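Local coordinates for Iron(III) ABC transporter, periplasmic iron-compound-binding protein (Vibrio cholerae, PDB 3TEF) that probably binds ferric catecholate siderophores in the periplasm and delivers them to an ABC transporter for iron uptake, at residues 148-161 and 178-191. Sequence-based numbering, arbitrary orientation.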
ATOM      1  N   ILE A 148      -5.791  11.005  14.264  1.00 33.60           N
ATOM      2  CA  ILE A 148      -4.474  10.466  14.592  1.00 34.96           C
ATOM      3  C   ILE A 148      -3.394  11.530  14.489  1.00 33.01           C
ATOM      4  O   ILE A 148      -2.533  11.645  15.363  1.00 40.10           O
ATOM      5  CB  ILE A 148      -4.088   9.312  13.646  1.00 35.08           C
ATOM      6  CG1 ILE A 148      -5.025   8.123  13.853  1.00 33.90           C
ATOM      7  CG2 ILE A 148      -2.631   8.929  13.859  1.00 32.59           C
ATOM      8  CD1 ILE A 148      -5.012   7.126  12.709  1.00 35.57           C
ATOM      9  N   MET A 149      -3.436  12.305  13.411  1.00 32.82           N
ATOM     10  CA  MET A 149      -2.435  13.332  13.189  1.00 34.69           C
ATOM     11  C   MET A 149      -2.447  14.353  14.313  1.00 42.78           C
ATOM     12  O   MET A 149      -1.393  14.816  14.760  1.00 43.00           O
ATOM     13  CB  MET A 149      -2.684  14.037  11.865  1.00 35.49           C
ATOM     14  CG  MET A 149      -2.028  15.391  11.777  1.00 44.03           C
ATOM     15  SD  MET A 149      -2.009  15.978  10.090  1.00 58.00           S
ATOM     16  CE  MET A 149      -0.659  14.997   9.435  1.00 41.23           C
ATOM     17  N   GLN A 150      -3.648  14.718  14.756  1.00 39.46           N
ATOM     18  CA  GLN A 150      -3.786  15.668  15.853  1.00 44.61           C
ATOM     19  C   GLN A 150      -3.105  15.125  17.091  1.00 45.83           C
ATOM     20  O   GLN A 150      -2.306  15.810  17.727  1.00 49.83           O
ATOM     21  CB  GLN A 150      -5.256  15.935  16.153  1.00 38.15           C
ATOM     22  CG  GLN A 150      -5.944  16.770  15.105  1.00 43.00           C
ATOM     23  CD  GLN A 150      -7.316  17.212  15.554  1.00 48.79           C
ATOM     24  OE1 GLN A 150      -7.479  17.739  16.659  1.00 45.14           O
ATOM     25  NE2 GLN A 150      -8.316  16.982  14.711  1.00 47.64           N
ATOM     26  N   TYR A 151      -3.429  13.881  17.421  1.00 44.54           N
ATOM     27  CA  TYR A 151      -2.854  13.214  18.577  1.00 46.30           C
ATOM     28  C   TYR A 151      -1.330  13.328  18.582  1.00 51.88           C
ATOM     29  O   TYR A 151      -0.737  13.792  19.555  1.00 54.14           O
ATOM     30  CB  TYR A 151      -3.271  11.749  18.582  1.00 46.31           C
ATOM     31  CG  TYR A 151      -2.878  10.997  19.827  1.00 55.73           C
ATOM     32  CD1 TYR A 151      -3.784  10.813  20.861  1.00 56.39           C
ATOM     33  CD2 TYR A 151      -1.601  10.468  19.968  1.00 54.70           C
ATOM     34  CE1 TYR A 151      -3.432  10.125  22.005  1.00 60.00           C
ATOM     35  CE2 TYR A 151      -1.239   9.777  21.106  1.00 57.76           C
ATOM     36  CZ  TYR A 151      -2.158   9.608  22.122  1.00 60.82           C
ATOM     37  OH  TYR A 151      -1.801   8.921  23.260  1.00 64.05           O
ATOM     38  N   ASN A 152      -0.703  12.912  17.488  1.00 44.52           N
ATOM     39  CA  ASN A 152       0.758  12.899  17.400  1.00 48.43           C
ATOM     40  C   ASN A 152       1.409  14.277  17.365  1.00 51.41           C
ATOM     41  O   ASN A 152       2.564  14.432  17.751  1.00 54.40           O
ATOM     42  CB  ASN A 152       1.213  12.068  16.200  1.00 41.80           C
ATOM     43  CG  ASN A 152       0.882  10.605  16.361  1.00 39.43           C
ATOM     44  OD1 ASN A 152       0.890  10.077  17.473  1.00 45.94           O
ATOM     45  ND2 ASN A 152       0.580   9.939  15.256  1.00 38.70           N
ATOM     46  N   GLN A 153       0.675  15.276  16.891  1.00 48.64           N
ATOM     47  CA  GLN A 153       1.162  16.645  16.931  1.00 54.71           C
ATOM     48  C   GLN A 153       1.013  17.234  18.331  1.00 56.93           C
ATOM     49  O   GLN A 153       1.781  18.110  18.734  1.00 63.78           O
ATOM     50  CB  GLN A 153       0.413  17.506  15.922  1.00 51.98           C
ATOM     51  CG  GLN A 153       0.669  17.110  14.489  1.00 51.56           C
ATOM     52  CD  GLN A 153      -0.082  17.978  13.508  1.00 56.72           C
ATOM     53  OE1 GLN A 153      -1.055  18.644  13.868  1.00 60.88           O
ATOM     54  NE2 GLN A 153       0.368  17.984  12.258  1.00 58.42           N
ATOM     55  N   GLN A 154       0.015  16.747  19.063  1.00 56.70           N
ATOM     56  CA  GLN A 154      -0.279  17.229  20.409  1.00 58.19           C
ATOM     57  C   GLN A 154       0.557  16.486  21.445  1.00 61.33           C
ATOM     58  O   GLN A 154       0.666  16.907  22.597  1.00 64.29           O
ATOM     59  CB  GLN A 154      -1.771  17.076  20.716  1.00 57.14           C
ATOM     60  CG  GLN A 154      -2.672  17.947  19.842  1.00 57.57           C
ATOM     61  CD  GLN A 154      -4.151  17.785  20.164  1.00 61.81           C
ATOM     62  OE1 GLN A 154      -4.556  16.834  20.841  1.00 63.04           O
ATOM     63  NE2 GLN A 154      -4.965  18.719  19.680  1.00 63.57           N
ATOM     64  N   HIS A 155       1.134  15.369  21.025  1.00 58.83           N
ATOM     65  CA  HIS A 155       2.111  14.658  21.828  1.00 58.95           C
ATOM     66  C   HIS A 155       3.342  14.525  20.946  1.00 59.20           C
ATOM     67  O   HIS A 155       3.909  13.441  20.816  1.00 65.12           O
ATOM     68  CB  HIS A 155       1.584  13.274  22.217  1.00 60.70           C
ATOM     69  CG  HIS A 155       0.203  13.289  22.804  1.00 60.17           C
ATOM     70  ND1 HIS A 155      -0.063  13.756  24.073  1.00 65.66           N
ATOM     71  CD2 HIS A 155      -0.984  12.880  22.296  1.00 60.83           C
ATOM     72  CE1 HIS A 155      -1.357  13.639  24.320  1.00 65.88           C
ATOM     73  NE2 HIS A 155      -1.939  13.113  23.259  1.00 64.15           N
ATOM     74  N   LYS A 156       3.741  15.638  20.333  1.00 57.69           N
ATOM     75  CA  LYS A 156       4.702  15.611  19.234  1.00 58.75           C
ATOM     76  C   LYS A 156       5.880  14.683  19.488  1.00 61.97           C
ATOM     77  O   LYS A 156       6.742  14.971  20.317  1.00 66.90           O
ATOM     78  CB  LYS A 156       5.203  17.013  18.889  1.00 58.32           C
ATOM     79  CG  LYS A 156       5.510  17.205  17.402  1.00 60.21           C
ATOM     80  CD  LYS A 156       6.334  16.049  16.818  1.00 60.09           C
ATOM     81  CE  LYS A 156       5.468  15.048  16.036  1.00 50.09           C
ATOM     82  NZ  LYS A 156       5.140  15.552  14.663  1.00 49.79           N
ATOM     83  N   SER A 157       5.919  13.572  18.761  1.00 57.24           N
ATOM     84  CA  SER A 157       6.993  12.610  18.942  1.00 50.57           C
ATOM     85  C   SER A 157       7.427  11.967  17.632  1.00 45.36           C
ATOM     86  O   SER A 157       6.694  11.986  16.641  1.00 37.99           O
ATOM     87  CB  SER A 157       6.596  11.550  19.964  1.00 54.01           C
ATOM     88  OG  SER A 157       6.401  12.143  21.239  1.00 62.81           O
ATOM     89  N   ASP A 158       8.631  11.402  17.652  1.00 43.43           N
ATOM     90  CA  ASP A 158       9.264  10.854  16.462  1.00 35.37           C
ATOM     91  C   ASP A 158       8.970   9.368  16.300  1.00 34.45           C
ATOM     92  O   ASP A 158       8.634   8.672  17.260  1.00 33.46           O
ATOM     93  CB  ASP A 158      10.778  11.083  16.520  1.00 35.20           C
ATOM     94  CG  ASP A 158      11.425  10.416  17.727  1.00 43.29           C
ATOM     95  OD1 ASP A 158      11.223  10.907  18.859  1.00 43.58           O
ATOM     96  OD2 ASP A 158      12.137   9.402  17.553  1.00 40.82           O
ATOM     97  N   ALA A 159       9.081   8.890  15.068  1.00 30.66           N
ATOM     98  CA  ALA A 159       8.959   7.466  14.806  1.00 29.64           C
ATOM     99  C   ALA A 159      10.021   7.057  13.810  1.00 27.96           C
ATOM    100  O   ALA A 159      10.385   7.829  12.916  1.00 27.21           O
ATOM    101  CB  ALA A 159       7.584   7.122  14.273  1.00 28.83           C
ATOM    102  N   MET A 160      10.512   5.838  13.976  1.00 27.50           N
ATOM    103  CA  MET A 160      11.432   5.254  13.026  1.00 24.68           C
ATOM    104  C   MET A 160      10.692   4.106  12.370  1.00 25.97           C
ATOM    105  O   MET A 160      10.079   3.286  13.059  1.00 26.55           O
ATOM    106  CB  MET A 160      12.676   4.735  13.742  1.00 30.29           C
ATOM    107  CG  MET A 160      13.699   4.104  12.818  1.00 27.97           C
ATOM    108  SD  MET A 160      15.139   3.478  13.699  1.00 32.52           S
ATOM    109  CE  MET A 160      15.884   5.013  14.252  1.00 37.29           C
ATOM    110  N   LEU A 161      10.715   4.071  11.046  1.00 24.47           N
ATOM    111  CA  LEU A 161      10.070   3.000  10.301  1.00 25.97           C
ATOM    112  C   LEU A 161      11.171   2.052   9.859  1.00 22.95           C
ATOM    113  O   LEU A 161      12.096   2.466   9.179  1.00 23.73           O
ATOM    114  CB  LEU A 161       9.334   3.571   9.083  1.00 26.02           C
ATOM    115  CG  LEU A 161       8.406   2.688   8.231  1.00 25.93           C
ATOM    116  CD1 LEU A 161       9.164   1.552   7.515  1.00 27.01           C
ATOM    117  CD2 LEU A 161       7.245   2.131   9.035  1.00 26.35           C
ATOM    118  N   PHE A 178       6.404   4.929   2.573  1.00 20.59           N
ATOM    119  CA  PHE A 178       5.737   4.986   3.884  1.00 22.69           C
ATOM    120  C   PHE A 178       5.511   6.428   4.340  1.00 23.23           C
ATOM    121  O   PHE A 178       5.491   6.715   5.534  1.00 24.16           O
ATOM    122  CB  PHE A 178       6.509   4.188   4.942  1.00 24.44           C
ATOM    123  CG  PHE A 178       6.696   2.748   4.582  1.00 23.81           C
ATOM    124  CD1 PHE A 178       5.615   1.879   4.573  1.00 25.30           C
ATOM    125  CD2 PHE A 178       7.946   2.258   4.225  1.00 23.18           C
ATOM    126  CE1 PHE A 178       5.787   0.541   4.220  1.00 26.39           C
ATOM    127  CE2 PHE A 178       8.125   0.922   3.887  1.00 26.67           C
ATOM    128  CZ  PHE A 178       7.045   0.063   3.887  1.00 27.55           C
ATOM    129  N   SER A 179       5.332   7.324   3.375  1.00 24.69           N
ATOM    130  CA  SER A 179       5.083   8.736   3.671  1.00 26.24           C
ATOM    131  C   SER A 179       3.921   8.943   4.656  1.00 24.61           C
ATOM    132  O   SER A 179       3.930   9.891   5.442  1.00 25.40           O
ATOM    133  CB  SER A 179       4.828   9.519   2.380  1.00 22.99           C
ATOM    134  OG  SER A 179       3.602   9.160   1.766  1.00 23.23           O
ATOM    135  N   SER A 180       2.937   8.045   4.621  1.00 21.53           N
ATOM    136  CA  SER A 180       1.758   8.142   5.488  1.00 23.41           C
ATOM    137  C   SER A 180       2.118   8.382   6.952  1.00 26.54           C
ATOM    138  O   SER A 180       1.473   9.184   7.641  1.00 25.49           O
ATOM    139  CB  SER A 180       0.941   6.860   5.382  1.00 24.96           C
ATOM    140  OG  SER A 180       1.776   5.760   5.682  1.00 24.09           O
ATOM    141  N   VAL A 181       3.143   7.679   7.425  1.00 21.89           N
ATOM    142  CA  VAL A 181       3.570   7.761   8.815  1.00 22.57           C
ATOM    143  C   VAL A 181       3.836   9.206   9.239  1.00 24.80           C
ATOM    144  O   VAL A 181       3.468   9.616  10.343  1.00 24.70           O
ATOM    145  CB  VAL A 181       4.842   6.927   9.063  1.00 22.34           C
ATOM    146  CG1 VAL A 181       5.348   7.129  10.484  1.00 24.58           C
ATOM    147  CG2 VAL A 181       4.561   5.432   8.815  1.00 21.24           C
ATOM    148  N   TYR A 182       4.467   9.964   8.350  1.00 25.20           N
ATOM    149  CA  TYR A 182       4.955  11.299   8.683  1.00 27.88           C
ATOM    150  C   TYR A 182       4.033  12.402   8.180  1.00 30.82           C
ATOM    151  O   TYR A 182       3.732  13.353   8.906  1.00 33.49           O
ATOM    152  CB  TYR A 182       6.379  11.466   8.138  1.00 26.77           C
ATOM    153  CG  TYR A 182       7.272  10.376   8.673  1.00 28.15           C
ATOM    154  CD1 TYR A 182       7.656  10.381  10.003  1.00 24.89           C
ATOM    155  CD2 TYR A 182       7.671   9.303   7.877  1.00 26.14           C
ATOM    156  CE1 TYR A 182       8.432   9.383  10.531  1.00 28.54           C
ATOM    157  CE2 TYR A 182       8.454   8.281   8.405  1.00 26.65           C
ATOM    158  CZ  TYR A 182       8.831   8.333   9.733  1.00 27.92           C
ATOM    159  OH  TYR A 182       9.613   7.344  10.290  1.00 31.44           O
ATOM    160  N   LYS A 183       3.582  12.270   6.938  1.00 27.89           N
ATOM    161  CA  LYS A 183       2.792  13.314   6.292  1.00 29.15           C
ATOM    162  C   LYS A 183       1.309  13.271   6.654  1.00 30.29           C
ATOM    163  O   LYS A 183       0.632  14.303   6.663  1.00 32.03           O
ATOM    164  CB  LYS A 183       2.972  13.268   4.773  1.00 32.49           C
ATOM    165  CG  LYS A 183       4.412  13.442   4.320  1.00 28.52           C
ATOM    166  CD  LYS A 183       4.517  13.748   2.831  1.00 33.40           C
ATOM    167  CE  LYS A 183       5.978  13.869   2.411  1.00 32.24           C
ATOM    168  NZ  LYS A 183       6.120  14.285   0.987  1.00 36.73           N
ATOM    169  N   ASP A 184       0.804  12.081   6.947  1.00 27.20           N
ATOM    170  CA  ASP A 184      -0.623  11.909   7.212  1.00 30.05           C
ATOM    171  C   ASP A 184      -0.936  11.602   8.657  1.00 30.52           C
ATOM    172  O   ASP A 184      -1.918  12.089   9.182  1.00 33.29           O
ATOM    173  CB  ASP A 184      -1.210  10.818   6.320  1.00 27.38           C
ATOM    174  CG  ASP A 184      -0.999  11.102   4.853  1.00 29.20           C
ATOM    175  OD1 ASP A 184      -1.195  12.262   4.433  1.00 33.23           O
ATOM    176  OD2 ASP A 184      -0.620  10.171   4.116  1.00 31.25           O
ATOM    177  N   PHE A 185      -0.107  10.786   9.295  1.00 27.09           N
ATOM    178  CA  PHE A 185      -0.383  10.348  10.652  1.00 28.84           C
ATOM    179  C   PHE A 185       0.288  11.240  11.695  1.00 28.13           C
ATOM    180  O   PHE A 185       0.037  11.102  12.894  1.00 34.44           O
ATOM    181  CB  PHE A 185       0.035   8.890  10.820  1.00 27.99           C
ATOM    182  CG  PHE A 185      -0.880   7.915  10.130  1.00 27.86           C
ATOM    183  CD1 PHE A 185      -2.249   7.952  10.348  1.00 27.13           C
ATOM    184  CD2 PHE A 185      -0.376   6.969   9.248  1.00 25.25           C
ATOM    185  CE1 PHE A 185      -3.100   7.052   9.723  1.00 29.72           C
ATOM    186  CE2 PHE A 185      -1.225   6.062   8.609  1.00 28.63           C
ATOM    187  CZ  PHE A 185      -2.584   6.096   8.851  1.00 27.27           C
ATOM    188  N   GLY A 186       1.163  12.126  11.227  1.00 30.43           N
ATOM    189  CA  GLY A 186       1.685  13.198  12.056  1.00 35.68           C
ATOM    190  C   GLY A 186       2.902  12.922  12.919  1.00 38.87           C
ATOM    191  O   GLY A 186       3.210  13.705  13.822  1.00 37.63           O
ATOM    192  N   PHE A 187       3.604  11.823  12.665  1.00 32.70           N
ATOM    193  CA  PHE A 187       4.863  11.582  13.357  1.00 29.66           C
ATOM    194  C   PHE A 187       5.950  12.440  12.729  1.00 30.22           C
ATOM    195  O   PHE A 187       5.843  12.847  11.574  1.00 30.87           O
ATOM    196  CB  PHE A 187       5.276  10.113  13.240  1.00 26.85           C
ATOM    197  CG  PHE A 187       4.476   9.176  14.090  1.00 25.18           C
ATOM    198  CD1 PHE A 187       4.721   9.065  15.447  1.00 29.30           C
ATOM    199  CD2 PHE A 187       3.503   8.367  13.521  1.00 29.21           C
ATOM    200  CE1 PHE A 187       3.996   8.194  16.224  1.00 30.34           C
ATOM    201  CE2 PHE A 187       2.770   7.481  14.296  1.00 26.42           C
ATOM    202  CZ  PHE A 187       3.018   7.389  15.648  1.00 30.91           C
ATOM    203  N   SER A 188       7.009  12.708  13.484  1.00 32.61           N
ATOM    204  CA  SER A 188       8.208  13.283  12.889  1.00 32.23           C
ATOM    205  C   SER A 188       9.241  12.163  12.752  1.00 32.97           C
ATOM    206  O   SER A 188       9.146  11.141  13.433  1.00 32.10           O
ATOM    207  CB  SER A 188       8.749  14.436  13.746  1.00 39.15           C
ATOM    208  OG  SER A 188       9.137  13.977  15.030  1.00 39.35           O
ATOM    209  N   GLU A 189      10.212  12.342  11.865  1.00 31.94           N
ATOM    210  CA  GLU A 189      11.247  11.330  11.678  1.00 32.26           C
ATOM    211  C   GLU A 189      12.245  11.358  12.830  1.00 38.06           C
ATOM    212  O   GLU A 189      12.766  12.421  13.176  1.00 37.93           O
ATOM    213  CB  GLU A 189      11.991  11.556  10.367  1.00 34.25           C
ATOM    214  CG  GLU A 189      11.144  11.547   9.104  1.00 35.08           C
ATOM    215  CD  GLU A 189      11.995  11.824   7.872  1.00 39.09           C
ATOM    216  OE1 GLU A 189      13.140  12.271   8.045  1.00 48.07           O
ATOM    217  OE2 GLU A 189      11.543  11.596   6.736  1.00 41.13           O
ATOM    218  N   THR A 190      12.520  10.198  13.422  1.00 33.74           N
ATOM    219  CA  THR A 190      13.570  10.103  14.430  1.00 34.60           C
ATOM    220  C   THR A 190      14.848  10.644  13.822  1.00 39.21           C
ATOM    221  O   THR A 190      15.460  11.565  14.355  1.00 44.28           O
ATOM    222  CB  THR A 190      13.824   8.658  14.896  1.00 37.15           C
ATOM    223  OG1 THR A 190      12.619   8.096  15.422  1.00 38.70           O
ATOM    224  CG2 THR A 190      14.891   8.630  15.980  1.00 36.97           C
ATOM    225  N   VAL A 191      15.252  10.072  12.695  1.00 38.92           N
ATOM    226  CA  VAL A 191      16.356  10.641  11.933  1.00 39.07           C
ATOM    227  C   VAL A 191      15.936  10.935  10.501  1.00 42.63           C
ATOM    228  O   VAL A 191      15.448  10.058   9.791  1.00 42.05           O
ATOM    229  CB  VAL A 191      17.646   9.770  11.973  1.00 42.95           C
ATOM    230  CG1 VAL A 191      17.366   8.385  12.520  1.00 38.95           C
ATOM    231  CG2 VAL A 191      18.328   9.727  10.588  1.00 43.37           C
TER
HETATM  232  O   HOH W   1      12.037   6.305   9.720  1.00 30.74           O
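Asn152 lays its side-chain amide over one face of the Phe187 ring, ND2 lying 3.4 Å from CE2 with the two planes 32° apart, while the methyl of Ala159 covers the opposite face. With CG beside its own backbone N (chi1 -66°), Asn152 also points ND2 at Phe185 O, a 2.7 Å bond, close to the amide plane, that helps fix the rotation of the amide. Four residues on, past the end of the helix, Lys156 bends its chain back until NZ meets Gly186 O at 2.8 Å, so two consecutive carbonyls, those of Phe185 and Gly186, are held by side chains of 148-161. Beyond Gly186 the chains pair in parallel: Ser188 N bonds to Ser157 O, and Ala159 N to Ser188 O at 2.8 Å. Ala159 O then takes two donors from opposite faces of its carbonyl plane, Thr190 N and Tyr182 OH. The tyrosine hydroxyl also accepts from a water that in turn accepts the N-H of Leu161. At the start of strand 158-165, Thr190 OG1 donates to the anti lone pair of Asp158 OD2, which Lys214 N holds as well. The contact thus ties the end of helix 131-154 to short helix 180-184 and adds strand 188-189 beside strand 158-165; Met277 of helix 267-279 packs on Ile148, Phe185 and Phe187.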